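Local atomic coordinates of penicillin-binding protein activator LpoB (Salmonella enterica subsp. enterica serovar Typhimurium, PDB entry 4Q6V), a protein that regulates peptidoglycan synthesis as an outer-membrane lipoprotein that interacts with penicillin-binding protein 1B and is probably essential for its function. Residues A96-Y101 with L117-T122. Sequence-based numbering, arbitrary orientation.
Sequences AQYVLY and LMLVQT
Val99 and Met118 pair across the strands as an antiparallel hydrogen-bonded pair, Met118 N to Val99 O at 2.7 Å and Val99 N to Met118 O at 2.9 Å, in the β-hairpin of strands 98-106 and 112-119 within the LpoB C-terminal domain. Their side chains lie side by side against helix 84-94, Val99 on Ala91 and Met118 on Ile88. In selenomethionine Met118, the chi3 bend (85°) places CE by Tyr101 CZ and OH. Its SE sits at the edge of the Tyr101 ring, 5.3 Å from the centroid, a Met-aromatic contact. Val99 CG1 covers one face of that ring near the rim. On the other face of the sheet, Leu117 CD1 packs against Tyr98 CB (3.7 Å), while Leu119 CD1 approaches Tyr98 CE1 obliquely; Tyr98 OH is hydrogen-bonded to Gly19 O and Thr21 N. Buried Val120 extends the tight part: its N donates a hydrogen bond to Gln97 O (2.9 Å), tilted 34° from the carbonyl plane, and its CG2 lies 3.4 Å from Ala96 O. The solvent side starts at exposed Gln121, whose backbone N donates to a water that donates to Gln97 O. Gln97 O thus takes two donors, whereas Tyr101 OH, beside the Met118 methyl, is buried without a polar partner.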
loop_
_atom_site.group_PDB
_atom_site.type_symbol
_atom_site.label_atom_id
_atom_site.label_comp_id
_atom_site.label_asym_id
_atom_site.label_seq_id
_atom_site.Cartn_x
_atom_site.Cartn_y
_atom_site.Cartn_z
ATOM N N ALA A 96 -13.288 0.461 -2.415
ATOM C CA ALA A 96 -11.996 0.198 -3.076
ATOM C C ALA A 96 -12.057 -1.135 -3.788
ATOM O O ALA A 96 -12.634 -2.101 -3.246
ATOM C CB ALA A 96 -10.901 0.209 -2.037
ATOM N N GLN A 97 -11.516 -1.191 -4.994
ATOM C CA GLN A 97 -11.409 -2.442 -5.762
ATOM C C GLN A 97 -10.156 -3.241 -5.380
ATOM O O GLN A 97 -10.153 -4.485 -5.438
ATOM C CB GLN A 97 -11.419 -2.105 -7.252
ATOM C CG GLN A 97 -11.433 -3.325 -8.184
ATOM C CD GLN A 97 -11.491 -2.940 -9.668
ATOM O OE1 GLN A 97 -11.658 -1.760 -10.028
ATOM N NE2 GLN A 97 -11.381 -3.931 -10.532
ATOM N N TYR A 98 -9.090 -2.545 -4.988
ATOM C CA TYR A 98 -7.841 -3.129 -4.605
ATOM C C TYR A 98 -7.336 -2.637 -3.267
ATOM O O TYR A 98 -7.625 -1.512 -2.837
ATOM C CB TYR A 98 -6.771 -2.837 -5.665
ATOM C CG TYR A 98 -7.106 -3.197 -7.093
ATOM C CD1 TYR A 98 -6.985 -4.505 -7.557
ATOM C CD2 TYR A 98 -7.524 -2.235 -7.981
ATOM C CE1 TYR A 98 -7.280 -4.827 -8.874
ATOM C CE2 TYR A 98 -7.831 -2.544 -9.285
ATOM C CZ TYR A 98 -7.700 -3.831 -9.736
ATOM O OH TYR A 98 -8.014 -4.106 -11.050
ATOM N N VAL A 99 -6.575 -3.514 -2.600
ATOM C CA VAL A 99 -5.764 -3.106 -1.467
ATOM C C VAL A 99 -4.300 -3.360 -1.740
ATOM O O VAL A 99 -3.902 -4.472 -2.180
ATOM C CB VAL A 99 -6.201 -3.813 -0.159
ATOM C CG1 VAL A 99 -5.184 -3.611 0.919
ATOM C CG2 VAL A 99 -7.528 -3.296 0.317
ATOM N N LEU A 100 -3.477 -2.355 -1.469
ATOM C CA LEU A 100 -2.028 -2.508 -1.615
ATOM C C LEU A 100 -1.318 -2.587 -0.271
ATOM O O LEU A 100 -1.372 -1.619 0.522
ATOM C CB LEU A 100 -1.452 -1.412 -2.517
ATOM C CG LEU A 100 0.054 -1.492 -2.784
ATOM C CD1 LEU A 100 0.428 -2.738 -3.523
ATOM C CD2 LEU A 100 0.442 -0.287 -3.625
ATOM N N TYR A 101 -0.695 -3.735 -0.022
ATOM C CA TYR A 101 0.178 -3.854 1.121
ATOM C C TYR A 101 1.627 -3.632 0.736
ATOM O O TYR A 101 2.023 -4.073 -0.334
ATOM C CB TYR A 101 -0.002 -5.203 1.783
ATOM C CG TYR A 101 -1.426 -5.603 2.106
ATOM C CD1 TYR A 101 -2.023 -5.238 3.309
ATOM C CD2 TYR A 101 -2.135 -6.434 1.235
ATOM C CE1 TYR A 101 -3.312 -5.639 3.633
ATOM C CE2 TYR A 101 -3.422 -6.865 1.555
ATOM C CZ TYR A 101 -3.988 -6.468 2.747
ATOM O OH TYR A 101 -5.283 -6.859 3.036
ATOM N N LEU A 117 -0.634 -6.765 -4.084
ATOM C CA LEU A 117 -1.923 -6.183 -4.466
ATOM C C LEU A 117 -3.060 -7.170 -4.354
ATOM O O LEU A 117 -3.106 -8.187 -5.105
ATOM C CB LEU A 117 -1.841 -5.626 -5.883
ATOM C CG LEU A 117 -3.067 -4.861 -6.354
ATOM C CD1 LEU A 117 -3.141 -3.517 -5.662
ATOM C CD2 LEU A 117 -3.000 -4.731 -7.859
HETATM N N MSE A 118 -4.019 -6.853 -3.485
HETATM C CA MSE A 118 -5.141 -7.740 -3.196
HETATM C C MSE A 118 -6.378 -7.262 -3.899
HETATM O O MSE A 118 -6.819 -6.120 -3.757
HETATM C CB MSE A 118 -5.332 -7.859 -1.673
HETATM C CG MSE A 118 -6.567 -8.641 -1.349
HETATM SE SE MSE A 118 -6.664 -9.092 0.545
HETATM C CE MSE A 118 -7.491 -7.401 1.107
ATOM N N LEU A 119 -6.996 -8.132 -4.682
ATOM C CA LEU A 119 -8.372 -7.907 -5.191
ATOM C C LEU A 119 -9.409 -8.017 -4.085
ATOM O O LEU A 119 -9.528 -9.075 -3.457
ATOM C CB LEU A 119 -8.692 -8.899 -6.303
ATOM C CG LEU A 119 -9.952 -8.643 -7.153
ATOM C CD1 LEU A 119 -9.745 -7.431 -8.071
ATOM C CD2 LEU A 119 -10.293 -9.893 -7.976
ATOM N N VAL A 120 -10.130 -6.918 -3.826
ATOM C CA VAL A 120 -11.045 -6.858 -2.697
ATOM C C VAL A 120 -12.177 -7.873 -2.818
ATOM O O VAL A 120 -12.447 -8.656 -1.910
ATOM C CB VAL A 120 -11.615 -5.415 -2.477
ATOM C CG1 VAL A 120 -12.748 -5.406 -1.476
ATOM C CG2 VAL A 120 -10.497 -4.492 -2.017
ATOM N N GLN A 121 -12.799 -7.876 -3.985
ATOM C CA GLN A 121 -13.891 -8.790 -4.281
ATOM C C GLN A 121 -13.695 -10.199 -3.736
ATOM O O GLN A 121 -14.600 -10.771 -3.134
ATOM C CB GLN A 121 -14.144 -8.803 -5.792
ATOM C CG GLN A 121 -15.202 -9.802 -6.232
ATOM C CD GLN A 121 -16.587 -9.257 -6.071
ATOM O OE1 GLN A 121 -17.289 -9.083 -7.068
ATOM N NE2 GLN A 121 -16.972 -8.976 -4.824
ATOM N N THR A 122 -12.514 -10.762 -3.932
ATOM C CA THR A 122 -12.275 -12.176 -3.712
ATOM C C THR A 122 -11.238 -12.464 -2.631
ATOM O O THR A 122 -11.140 -13.575 -2.129
ATOM C CB THR A 122 -11.793 -12.859 -4.995
ATOM O OG1 THR A 122 -10.516 -12.338 -5.399
ATOM C CG2 THR A 122 -12.823 -12.607 -6.086
HETATM O O HOH W 1 -12.460 -6.123 -6.230
#